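Local coordinates for blue copper protein (Hyphomicrobium denitrificans, PDB 3EF4) that binds a single type 1 (blue) copper ion in a cupredoxin fold and, as a pseudoazurin, probably carries electrons in the periplasm, at residues 17-28 against 85-94; 40-51 against 74-83. All coordinates share one frame; numbering follows the deposited sequence.

In the fold
Both contacts lie in the cupredoxin beta sandwich, on neighbouring strands, and share the copper site at one end. Both are partly buried; the centre of contact 1 is about 4 Å from the chain's centre, that of contact 2 about 6 Å. Contact 1 pairs the 23-26 part of the broken strand 18-26 in parallel with 88-93; contact 2 adds an outermost strand, 44-45, antiparallel to 73-78. Val89 and Val91 of contact 1 meet Leu77 and Tyr75 of contact 2 through backbone bonds. Contact 1 is largely a regular ladder with apolar packing and gives the copper Met87; contact 2 has two bridges, more loop and polar side-chain bonding, and gives it His41, Cys79 and His82.

Contact 1. Residues 17-28 against 85-94. With CU (copper (II) ion), chain D.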
loop_
_atom_site.group_PDB
_atom_site.type_symbol
_atom_site.label_atom_id
_atom_site.label_comp_id
_atom_site.label_asym_id
_atom_site.label_seq_id
_atom_site.Cartn_x
_atom_site.Cartn_y
_atom_site.Cartn_z
ATOM N N MET A 17 4.437 -12.952 0.693
ATOM C CA MET A 17 3.972 -11.978 -0.291
ATOM C C MET A 17 3.536 -10.701 0.441
ATOM O O MET A 17 2.372 -10.378 0.618
ATOM C CB MET A 17 2.828 -12.522 -1.130
ATOM C CG MET A 17 3.112 -13.888 -1.676
ATOM S SD MET A 17 4.609 -13.870 -2.694
ATOM C CE MET A 17 4.467 -15.506 -3.424
ATOM N N VAL A 18 4.548 -10.000 0.881
ATOM C CA VAL A 18 4.330 -8.837 1.708
ATOM C C VAL A 18 5.031 -7.598 1.216
ATOM O O VAL A 18 6.140 -7.634 0.682
ATOM C CB VAL A 18 4.777 -9.104 3.171
ATOM C CG1 VAL A 18 4.024 -10.282 3.740
ATOM C CG2 VAL A 18 6.259 -9.357 3.244
ATOM N N PHE A 19 4.356 -6.465 1.448
ATOM C CA PHE A 19 5.019 -5.191 1.451
ATOM C C PHE A 19 5.539 -4.917 2.857
ATOM O O PHE A 19 4.795 -5.092 3.826
ATOM C CB PHE A 19 4.021 -4.097 1.046
ATOM C CG PHE A 19 3.621 -4.072 -0.398
ATOM C CD1 PHE A 19 4.451 -3.652 -1.416
ATOM C CD2 PHE A 19 2.356 -4.483 -0.761
ATOM C CE1 PHE A 19 4.033 -3.629 -2.723
ATOM C CE2 PHE A 19 1.928 -4.449 -2.057
ATOM C CZ PHE A 19 2.779 -4.018 -3.069
ATOM N N GLN A 20 6.776 -4.507 2.974
ATOM C CA GLN A 20 7.383 -4.245 4.263
ATOM C C GLN A 20 7.889 -2.808 4.319
ATOM O O GLN A 20 8.835 -2.473 3.565
ATOM C CB GLN A 20 8.546 -5.212 4.511
ATOM C CG GLN A 20 9.106 -5.041 5.922
ATOM C CD GLN A 20 9.673 -6.332 6.464
ATOM O OE1 GLN A 20 10.529 -6.927 5.787
ATOM N NE2 GLN A 20 9.270 -6.801 7.659
ATOM N N PRO A 21 7.301 -1.966 5.157
ATOM C CA PRO A 21 6.153 -2.220 6.039
ATOM C C PRO A 21 4.862 -2.258 5.244
ATOM O O PRO A 21 4.776 -1.764 4.112
ATOM C CB PRO A 21 6.137 -1.019 6.985
ATOM C CG PRO A 21 6.788 0.082 6.217
ATOM C CD PRO A 21 7.767 -0.577 5.299
ATOM N N GLY A 22 3.817 -2.831 5.837
ATOM C CA GLY A 22 2.507 -2.877 5.271
ATOM C C GLY A 22 1.670 -1.627 5.505
ATOM O O GLY A 22 0.649 -1.430 4.850
ATOM N N PHE A 23 2.100 -0.800 6.442
ATOM C CA PHE A 23 1.458 0.478 6.754
ATOM C C PHE A 23 2.585 1.500 6.855
ATOM O O PHE A 23 3.594 1.243 7.507
ATOM C CB PHE A 23 0.692 0.413 8.063
ATOM C CG PHE A 23 0.222 1.786 8.497
ATOM C CD1 PHE A 23 -0.903 2.329 7.917
ATOM C CD2 PHE A 23 0.894 2.546 9.440
ATOM C CE1 PHE A 23 -1.337 3.597 8.256
ATOM C CE2 PHE A 23 0.516 3.827 9.771
ATOM C CZ PHE A 23 -0.605 4.362 9.151
ATOM N N VAL A 24 2.408 2.646 6.223
ATOM C CA VAL A 24 3.394 3.720 6.450
ATOM C C VAL A 24 2.665 5.055 6.482
ATOM O O VAL A 24 1.805 5.368 5.684
ATOM C CB VAL A 24 4.576 3.688 5.502
ATOM C CG1 VAL A 24 4.090 3.899 4.115
ATOM C CG2 VAL A 24 5.621 4.775 5.771
ATOM N N LYS A 25 3.016 5.824 7.488
ATOM C CA LYS A 25 2.546 7.175 7.707
ATOM C C LYS A 25 3.568 8.165 7.200
ATOM O O LYS A 25 4.746 8.124 7.554
ATOM C CB LYS A 25 2.236 7.375 9.205
ATOM C CG LYS A 25 1.916 8.850 9.479
ATOM C CD LYS A 25 0.517 9.247 9.155
ATOM C CE LYS A 25 0.120 10.671 9.546
ATOM N NZ LYS A 25 1.190 11.666 9.250
ATOM N N VAL A 26 3.110 9.058 6.332
ATOM C CA VAL A 26 3.932 10.041 5.686
ATOM C C VAL A 26 3.237 11.404 5.716
ATOM O O VAL A 26 2.099 11.552 6.181
ATOM C CB VAL A 26 4.289 9.668 4.243
ATOM C CG1 VAL A 26 4.793 8.244 4.163
ATOM C CG2 VAL A 26 3.076 9.825 3.328
ATOM N N GLU A 27 3.988 12.395 5.262
ATOM C CA GLU A 27 3.369 13.732 5.184
ATOM C C GLU A 27 3.368 14.167 3.725
ATOM O O GLU A 27 4.105 13.670 2.883
ATOM C CB GLU A 27 4.088 14.764 6.055
ATOM C CG GLU A 27 3.916 14.499 7.559
ATOM C CD GLU A 27 2.500 14.517 8.100
ATOM O OE1 GLU A 27 2.209 14.094 9.254
ATOM O OE2 GLU A 27 1.558 14.968 7.419
ATOM N N ALA A 28 2.488 15.128 3.441
ATOM C CA ALA A 28 2.480 15.647 2.091
ATOM C C ALA A 28 3.853 16.153 1.657
ATOM O O ALA A 28 4.529 16.764 2.502
ATOM C CB ALA A 28 1.490 16.801 2.038
ATOM N N MET A 85 -3.117 -13.178 -2.317
ATOM C CA MET A 85 -2.282 -13.780 -1.306
ATOM C C MET A 85 -2.003 -12.796 -0.203
ATOM O O MET A 85 -1.199 -13.061 0.671
ATOM C CB MET A 85 -0.969 -14.272 -1.935
ATOM C CG MET A 85 -1.130 -15.543 -2.758
ATOM S SD MET A 85 0.230 -16.094 -3.808
ATOM C CE MET A 85 -0.266 -15.325 -5.265
ATOM N N GLY A 86 -2.645 -11.633 -0.234
ATOM C CA GLY A 86 -2.445 -10.711 0.873
ATOM C C GLY A 86 -1.475 -9.586 0.626
ATOM O O GLY A 86 -1.208 -8.843 1.563
ATOM N N MET A 87 -0.939 -9.408 -0.589
ATOM C CA MET A 87 0.105 -8.419 -0.785
ATOM C C MET A 87 -0.526 -7.049 -1.101
ATOM O O MET A 87 -0.835 -6.695 -2.216
ATOM C CB MET A 87 1.069 -8.870 -1.878
ATOM C CG MET A 87 2.348 -8.026 -1.860
ATOM S SD MET A 87 3.717 -8.916 -2.658
ATOM C CE MET A 87 4.945 -7.586 -2.577
ATOM N N VAL A 88 -0.757 -6.326 0.000
ATOM C CA VAL A 88 -1.461 -5.073 0.067
ATOM C C VAL A 88 -0.742 -4.139 1.028
ATOM O O VAL A 88 -0.157 -4.629 2.019
ATOM C CB VAL A 88 -2.953 -5.236 0.408
ATOM C CG1 VAL A 88 -3.166 -5.832 1.794
ATOM C CG2 VAL A 88 -3.718 -3.941 0.285
ATOM N N VAL A 89 -0.751 -2.855 0.792
ATOM C CA VAL A 89 -0.091 -1.851 1.614
ATOM C C VAL A 89 -0.991 -0.639 1.704
ATOM O O VAL A 89 -1.720 -0.300 0.771
ATOM C CB VAL A 89 1.294 -1.517 1.040
ATOM C CG1 VAL A 89 1.212 -1.027 -0.416
ATOM C CG2 VAL A 89 2.046 -0.506 1.893
ATOM N N LEU A 90 -0.900 0.050 2.838
ATOM C CA LEU A 90 -1.692 1.210 3.144
ATOM C C LEU A 90 -0.744 2.373 3.471
ATOM O O LEU A 90 0.052 2.286 4.405
ATOM C CB LEU A 90 -2.608 0.940 4.327
ATOM C CG LEU A 90 -3.575 2.068 4.747
ATOM C CD1 LEU A 90 -4.506 2.426 3.617
ATOM C CD2 LEU A 90 -4.370 1.691 5.994
ATOM N N VAL A 91 -0.859 3.460 2.726
ATOM C CA VAL A 91 -0.060 4.658 2.973
ATOM C C VAL A 91 -1.011 5.730 3.490
ATOM O O VAL A 91 -2.008 6.044 2.824
ATOM C CB VAL A 91 0.641 5.156 1.713
ATOM C CG1 VAL A 91 1.427 6.422 1.973
ATOM C CG2 VAL A 91 1.555 4.076 1.162
ATOM N N GLN A 92 -0.701 6.302 4.635
ATOM C CA GLN A 92 -1.447 7.440 5.178
ATOM C C GLN A 92 -0.669 8.706 4.965
ATOM O O GLN A 92 0.461 8.832 5.439
ATOM C CB GLN A 92 -1.631 7.245 6.667
ATOM C CG GLN A 92 -2.402 8.418 7.274
ATOM C CD GLN A 92 -2.719 8.205 8.754
ATOM O OE1 GLN A 92 -2.644 7.081 9.284
ATOM N NE2 GLN A 92 -3.129 9.287 9.397
ATOM N N VAL A 93 -1.292 9.641 4.267
ATOM C CA VAL A 93 -0.731 10.956 4.044
ATOM C C VAL A 93 -1.457 11.937 4.949
ATOM O O VAL A 93 -2.639 12.231 4.726
ATOM C CB VAL A 93 -0.857 11.387 2.567
ATOM C CG1 VAL A 93 -0.196 12.741 2.349
ATOM C CG2 VAL A 93 -0.292 10.325 1.646
ATOM N N GLY A 94 -0.790 12.406 5.986
ATOM C CA GLY A 94 -1.505 13.353 6.845
ATOM C C GLY A 94 -2.739 12.788 7.478
ATOM O O GLY A 94 -2.747 11.636 7.925
HETATM CU CU CU D . 3.937 -9.570 -5.075
HETATM O O HOH W 1 1.649 -6.763 2.580
#
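The Phe19 ring is held between two residues of 85-94: Met87 CE stands over the centre of one face, 4.0 Å from the centroid, and Val89 CG1 lies over the opposite face, nearer the rim. Val88 N lies at its edge, in the ring plane. Met87 SD, farther above the same face as CE in a Met-aromatic contact, binds copper at 2.5 Å. With CG anti to the backbone N (chi1 -166°) and the chain extended, Met87 runs past Met17 O to the metal. At the Phe23 ring, Gln92 OE1 meets the edge in plane, 3.4 Å from CZ, and accepts from Val123 N. Gln92 NE2 donates almost straight to Gly94 O at 2.8 Å, and Lys25 CD packs on the amide carbon CD at 3.4 Å. With an alanine here, Gly94 O and Val123 N would probably lose their amide partners and a gap would open beside the Lys25 chain. Five backbone hydrogen bonds of a parallel ladder, from Leu90 N–Gly22 O to Gly94 N–Val26 O, join the strands, and Lys25 NZ pairs with Glu27 OE1 at 2.6 Å. Strands 2-8 and 73-78 flank this pair, and helix 109-119 covers Val18, Val88 and Leu90.

Contact 2. Residues 40-51 against 74-83; sequences SHNAESVREVWP and LYVLKCAPHY. With CU (copper (II) ion), chain D; PO4 (phosphate ion), chain H.
The type 1 copper site of the cupredoxin fold is built where the loop after strand 73-78 meets residues 40-43, beside the short edge strand 44-45. His41 ND1 and His82 ND1 each bind copper at 2.0 Å and Cys79 SG binds it at 2.2 Å; Met87 completes the set. The two imidazoles meet rim to rim, their planes 57° apart, and Asn9 holds the far nitrogen of His41. Asn42 N points a nearly straight hydrogen bond at the Cys79 sulfur, 3.5 Å away, and so probably tempers the charge of the thiolate. The Asn42 side chain ties the two loops together: OD1 accepts from Ala80 N in the carbonyl plane at 2.7 Å, and ND2 donates to the anti lone pair of Glu44 OE1, which lies in the Asn42 amide plane, with Gly59 O as a further acceptor. Antiparallel bonds between Glu44 and Lys78, and from Val46 N to Val76 O, continue the sheet. Lys78, extended beyond CG, passes Val46 CG2 to reach a phosphate, probably from the crystallisation liquor, and a water shared with Glu48. Its CB lies over one face of the Tyr83 ring, whose hydroxyl bonds to Tyr105. Farther from copper, Tyr75 turns its edge to the Trp50 face in a T-shaped pair, planes at 70°, while Ser45 OG, bonded to Val57 N, sits above the opposite indole face. Trp50 has CG anti to the backbone N (chi1 -167°), which turns that face to the Tyr75 edge. Over one face of the Tyr75 ring, Pro51 CG makes a CH-pi contact 3.8 Å from the centroid.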
loop_
_atom_site.group_PDB
_atom_site.type_symbol
_atom_site.label_atom_id
_atom_site.label_comp_id
_atom_site.label_asym_id
_atom_site.label_seq_id
_atom_site.Cartn_x
_atom_site.Cartn_y
_atom_site.Cartn_z
ATOM N N SER A 40 9.629 -10.210 -9.072
ATOM C CA SER A 40 8.323 -10.759 -9.466
ATOM C C SER A 40 7.180 -10.164 -8.676
ATOM O O SER A 40 6.169 -10.862 -8.500
ATOM C CB SER A 40 8.306 -12.280 -9.410
ATOM O OG SER A 40 9.370 -12.787 -10.230
ATOM N N HIS A 41 7.310 -8.914 -8.268
ATOM C CA HIS A 41 6.266 -8.143 -7.629
ATOM C C HIS A 41 6.052 -6.832 -8.337
ATOM O O HIS A 41 6.876 -6.411 -9.129
ATOM C CB HIS A 41 6.636 -7.846 -6.192
ATOM C CG HIS A 41 6.926 -9.042 -5.348
ATOM N ND1 HIS A 41 5.913 -9.838 -4.841
ATOM C CD2 HIS A 41 8.116 -9.577 -4.963
ATOM C CE1 HIS A 41 6.478 -10.805 -4.163
ATOM N NE2 HIS A 41 7.822 -10.692 -4.208
ATOM N N ASN A 42 4.967 -6.151 -8.060
ATOM C CA ASN A 42 4.818 -4.762 -8.408
ATOM C C ASN A 42 4.054 -4.040 -7.305
ATOM O O ASN A 42 3.612 -4.617 -6.328
ATOM C CB ASN A 42 4.180 -4.522 -9.762
ATOM C CG ASN A 42 2.663 -4.562 -9.798
ATOM O OD1 ASN A 42 2.039 -5.333 -9.088
ATOM N ND2 ASN A 42 2.117 -3.694 -10.634
ATOM N N ALA A 43 3.871 -2.742 -7.537
ATOM C CA ALA A 43 2.996 -1.943 -6.666
ATOM C C ALA A 43 2.148 -1.072 -7.563
ATOM O O ALA A 43 2.638 -0.393 -8.459
ATOM C CB ALA A 43 3.775 -1.095 -5.695
ATOM N N GLU A 44 0.848 -1.107 -7.349
ATOM C CA GLU A 44 -0.107 -0.296 -8.117
ATOM C C GLU A 44 -1.302 0.045 -7.258
ATOM O O GLU A 44 -1.711 -0.708 -6.356
ATOM C CB GLU A 44 -0.518 -1.016 -9.396
ATOM C CG GLU A 44 -1.316 -2.295 -9.185
ATOM C CD GLU A 44 -1.643 -2.907 -10.511
ATOM O OE1 GLU A 44 -0.750 -3.391 -11.196
ATOM O OE2 GLU A 44 -2.795 -2.878 -10.958
ATOM N N SER A 45 -1.943 1.155 -7.560
ATOM C CA SER A 45 -3.140 1.553 -6.871
ATOM C C SER A 45 -4.238 0.515 -6.924
ATOM O O SER A 45 -4.446 -0.091 -7.978
ATOM C CB SER A 45 -3.685 2.836 -7.530
ATOM O OG SER A 45 -2.760 3.886 -7.489
ATOM N N VAL A 46 -4.955 0.342 -5.832
ATOM C CA VAL A 46 -6.235 -0.356 -5.868
ATOM C C VAL A 46 -7.246 0.699 -6.293
ATOM O O VAL A 46 -7.705 1.501 -5.504
ATOM C CB VAL A 46 -6.548 -0.997 -4.529
ATOM C CG1 VAL A 46 -7.910 -1.657 -4.537
ATOM C CG2 VAL A 46 -5.514 -2.079 -4.213
ATOM N N ARG A 47 -7.548 0.714 -7.592
ATOM C CA ARG A 47 -8.285 1.862 -8.116
ATOM C C ARG A 47 -9.690 1.981 -7.577
ATOM O O ARG A 47 -10.224 3.096 -7.563
ATOM C CB ARG A 47 -8.280 1.863 -9.642
ATOM C CG ARG A 47 -6.859 2.134 -10.091
ATOM C CD ARG A 47 -6.636 2.787 -11.318
ATOM N NE ARG A 47 -7.354 4.041 -11.496
ATOM C CZ ARG A 47 -7.605 4.565 -12.686
ATOM N NH1 ARG A 47 -7.203 3.997 -13.792
ATOM N NH2 ARG A 47 -8.270 5.707 -12.720
ATOM N N GLU A 48 -10.227 0.862 -7.116
ATOM C CA GLU A 48 -11.591 0.906 -6.607
ATOM C C GLU A 48 -11.687 1.638 -5.290
ATOM O O GLU A 48 -12.791 1.981 -4.883
ATOM C CB GLU A 48 -12.147 -0.529 -6.550
ATOM C CG GLU A 48 -12.146 -1.215 -7.912
ATOM C CD GLU A 48 -10.809 -1.729 -8.445
ATOM O OE1 GLU A 48 -9.701 -1.816 -7.787
ATOM O OE2 GLU A 48 -10.870 -2.003 -9.664
ATOM N N VAL A 49 -10.538 1.857 -4.633
ATOM C CA VAL A 49 -10.539 2.587 -3.345
ATOM C C VAL A 49 -9.583 3.786 -3.360
ATOM O O VAL A 49 -9.543 4.546 -2.370
ATOM C CB VAL A 49 -10.285 1.589 -2.181
ATOM C CG1 VAL A 49 -8.830 1.160 -2.152
ATOM C CG2 VAL A 49 -10.710 2.070 -0.817
ATOM N N TRP A 50 -8.837 3.987 -4.426
ATOM C CA TRP A 50 -7.886 5.111 -4.513
ATOM C C TRP A 50 -8.590 6.443 -4.448
ATOM O O TRP A 50 -9.672 6.520 -5.044
ATOM C CB TRP A 50 -7.123 4.976 -5.790
ATOM C CG TRP A 50 -5.916 5.801 -5.981
ATOM C CD1 TRP A 50 -5.797 6.946 -6.713
ATOM C CD2 TRP A 50 -4.621 5.570 -5.424
ATOM N NE1 TRP A 50 -4.530 7.418 -6.648
ATOM C CE2 TRP A 50 -3.776 6.597 -5.871
ATOM C CE3 TRP A 50 -4.082 4.555 -4.580
ATOM C CZ2 TRP A 50 -2.439 6.674 -5.531
ATOM C CZ3 TRP A 50 -2.761 4.653 -4.263
ATOM C CH2 TRP A 50 -1.948 5.678 -4.721
ATOM N N PRO A 51 -8.035 7.431 -3.769
ATOM C CA PRO A 51 -8.722 8.708 -3.614
ATOM C C PRO A 51 -9.054 9.345 -4.950
ATOM O O PRO A 51 -8.291 9.355 -5.953
ATOM C CB PRO A 51 -7.758 9.535 -2.776
ATOM C CG PRO A 51 -7.006 8.543 -1.966
ATOM C CD PRO A 51 -6.802 7.456 -2.975
ATOM N N LEU A 74 -5.833 8.254 2.790
ATOM C CA LEU A 74 -5.369 6.894 2.808
ATOM C C LEU A 74 -5.342 6.297 1.431
ATOM O O LEU A 74 -6.339 6.388 0.716
ATOM C CB LEU A 74 -6.254 6.032 3.738
ATOM C CG LEU A 74 -6.197 6.402 5.202
ATOM C CD1 LEU A 74 -7.339 5.734 5.947
ATOM C CD2 LEU A 74 -4.876 5.971 5.817
ATOM N N TYR A 75 -4.243 5.654 1.101
ATOM C CA TYR A 75 -3.934 5.138 -0.228
ATOM C C TYR A 75 -3.586 3.650 -0.139
ATOM O O TYR A 75 -2.617 3.272 0.500
ATOM C CB TYR A 75 -2.740 5.915 -0.781
ATOM C CG TYR A 75 -3.031 7.362 -1.014
ATOM C CD1 TYR A 75 -2.917 8.298 -0.001
ATOM C CD2 TYR A 75 -3.439 7.814 -2.268
ATOM C CE1 TYR A 75 -3.190 9.645 -0.222
ATOM C CE2 TYR A 75 -3.703 9.129 -2.493
ATOM C CZ TYR A 75 -3.595 10.050 -1.472
ATOM O OH TYR A 75 -3.834 11.387 -1.736
ATOM N N VAL A 76 -4.391 2.857 -0.811
ATOM C CA VAL A 76 -4.184 1.414 -0.844
ATOM C C VAL A 76 -3.514 1.033 -2.147
ATOM O O VAL A 76 -4.025 1.390 -3.232
ATOM C CB VAL A 76 -5.532 0.650 -0.706
ATOM C CG1 VAL A 76 -5.261 -0.849 -0.664
ATOM C CG2 VAL A 76 -6.279 1.083 0.527
ATOM N N LEU A 77 -2.416 0.283 -2.042
ATOM C CA LEU A 77 -1.758 -0.295 -3.206
ATOM C C LEU A 77 -1.728 -1.803 -3.052
ATOM O O LEU A 77 -1.732 -2.340 -1.961
ATOM C CB LEU A 77 -0.371 0.273 -3.448
ATOM C CG LEU A 77 -0.276 1.768 -3.692
ATOM C CD1 LEU A 77 -0.126 2.549 -2.410
ATOM C CD2 LEU A 77 0.879 2.094 -4.642
ATOM N N LYS A 78 -1.668 -2.477 -4.207
ATOM C CA LYS A 78 -1.532 -3.891 -4.271
ATOM C C LYS A 78 -0.356 -4.280 -5.158
ATOM O O LYS A 78 0.102 -3.514 -5.968
ATOM C CB LYS A 78 -2.820 -4.552 -4.848
ATOM C CG LYS A 78 -3.132 -4.105 -6.268
ATOM C CD LYS A 78 -4.376 -4.811 -6.817
ATOM C CE LYS A 78 -4.752 -4.210 -8.173
ATOM N NZ LYS A 78 -5.955 -4.843 -8.747
ATOM N N CYS A 79 0.040 -5.540 -4.995
ATOM C CA CYS A 79 0.874 -6.249 -5.952
ATOM C C CYS A 79 -0.069 -7.074 -6.815
ATOM O O CYS A 79 -0.846 -7.869 -6.279
ATOM C CB CYS A 79 1.883 -7.125 -5.257
ATOM S SG CYS A 79 2.701 -8.275 -6.367
ATOM N N ALA A 80 -0.055 -6.836 -8.133
ATOM C CA ALA A 80 -1.052 -7.464 -8.981
ATOM C C ALA A 80 -1.054 -8.990 -8.879
ATOM O O ALA A 80 -2.131 -9.555 -8.639
ATOM C CB ALA A 80 -0.860 -7.056 -10.434
ATOM N N PRO A 81 0.023 -9.710 -9.051
ATOM C CA PRO A 81 -0.081 -11.152 -8.950
ATOM C C PRO A 81 -0.330 -11.689 -7.558
ATOM O O PRO A 81 -0.759 -12.839 -7.442
ATOM C CB PRO A 81 1.302 -11.606 -9.458
ATOM C CG PRO A 81 2.203 -10.488 -9.148
ATOM C CD PRO A 81 1.390 -9.231 -9.430
ATOM N N HIS A 82 -0.029 -10.894 -6.529
ATOM C CA HIS A 82 -0.148 -11.418 -5.179
ATOM C C HIS A 82 -1.216 -10.796 -4.307
ATOM O O HIS A 82 -1.290 -11.090 -3.126
ATOM C CB HIS A 82 1.194 -11.376 -4.445
ATOM C CG HIS A 82 2.260 -12.147 -5.160
ATOM N ND1 HIS A 82 3.459 -11.517 -5.409
ATOM C CD2 HIS A 82 2.341 -13.401 -5.605
ATOM C CE1 HIS A 82 4.231 -12.410 -6.037
ATOM N NE2 HIS A 82 3.549 -13.545 -6.184
ATOM N N TYR A 83 -2.085 -9.975 -4.885
ATOM C CA TYR A 83 -3.118 -9.337 -4.058
ATOM C C TYR A 83 -3.963 -10.332 -3.329
ATOM O O TYR A 83 -4.222 -10.198 -2.129
ATOM C CB TYR A 83 -3.994 -8.472 -4.932
ATOM C CG TYR A 83 -4.930 -7.528 -4.230
ATOM C CD1 TYR A 83 -4.629 -6.904 -3.038
ATOM C CD2 TYR A 83 -6.157 -7.235 -4.802
ATOM C CE1 TYR A 83 -5.498 -6.045 -2.444
ATOM C CE2 TYR A 83 -7.041 -6.354 -4.210
ATOM C CZ TYR A 83 -6.717 -5.754 -3.011
ATOM O OH TYR A 83 -7.549 -4.878 -2.384
HETATM CU CU CU D . 3.937 -9.570 -5.075
HETATM P P PO4 H . -4.763 -4.929 -12.657
HETATM O O1 PO4 H . -4.162 -6.343 -12.336
HETATM O O2 PO4 H . -5.598 -4.406 -11.408
HETATM O O3 PO4 H . -3.588 -3.899 -12.939
HETATM O O4 PO4 H . -5.718 -5.007 -13.900
HETATM O O HOH W 2 -8.092 -4.248 -7.215
HETATM O O HOH W 3 -6.968 4.353 -1.174
#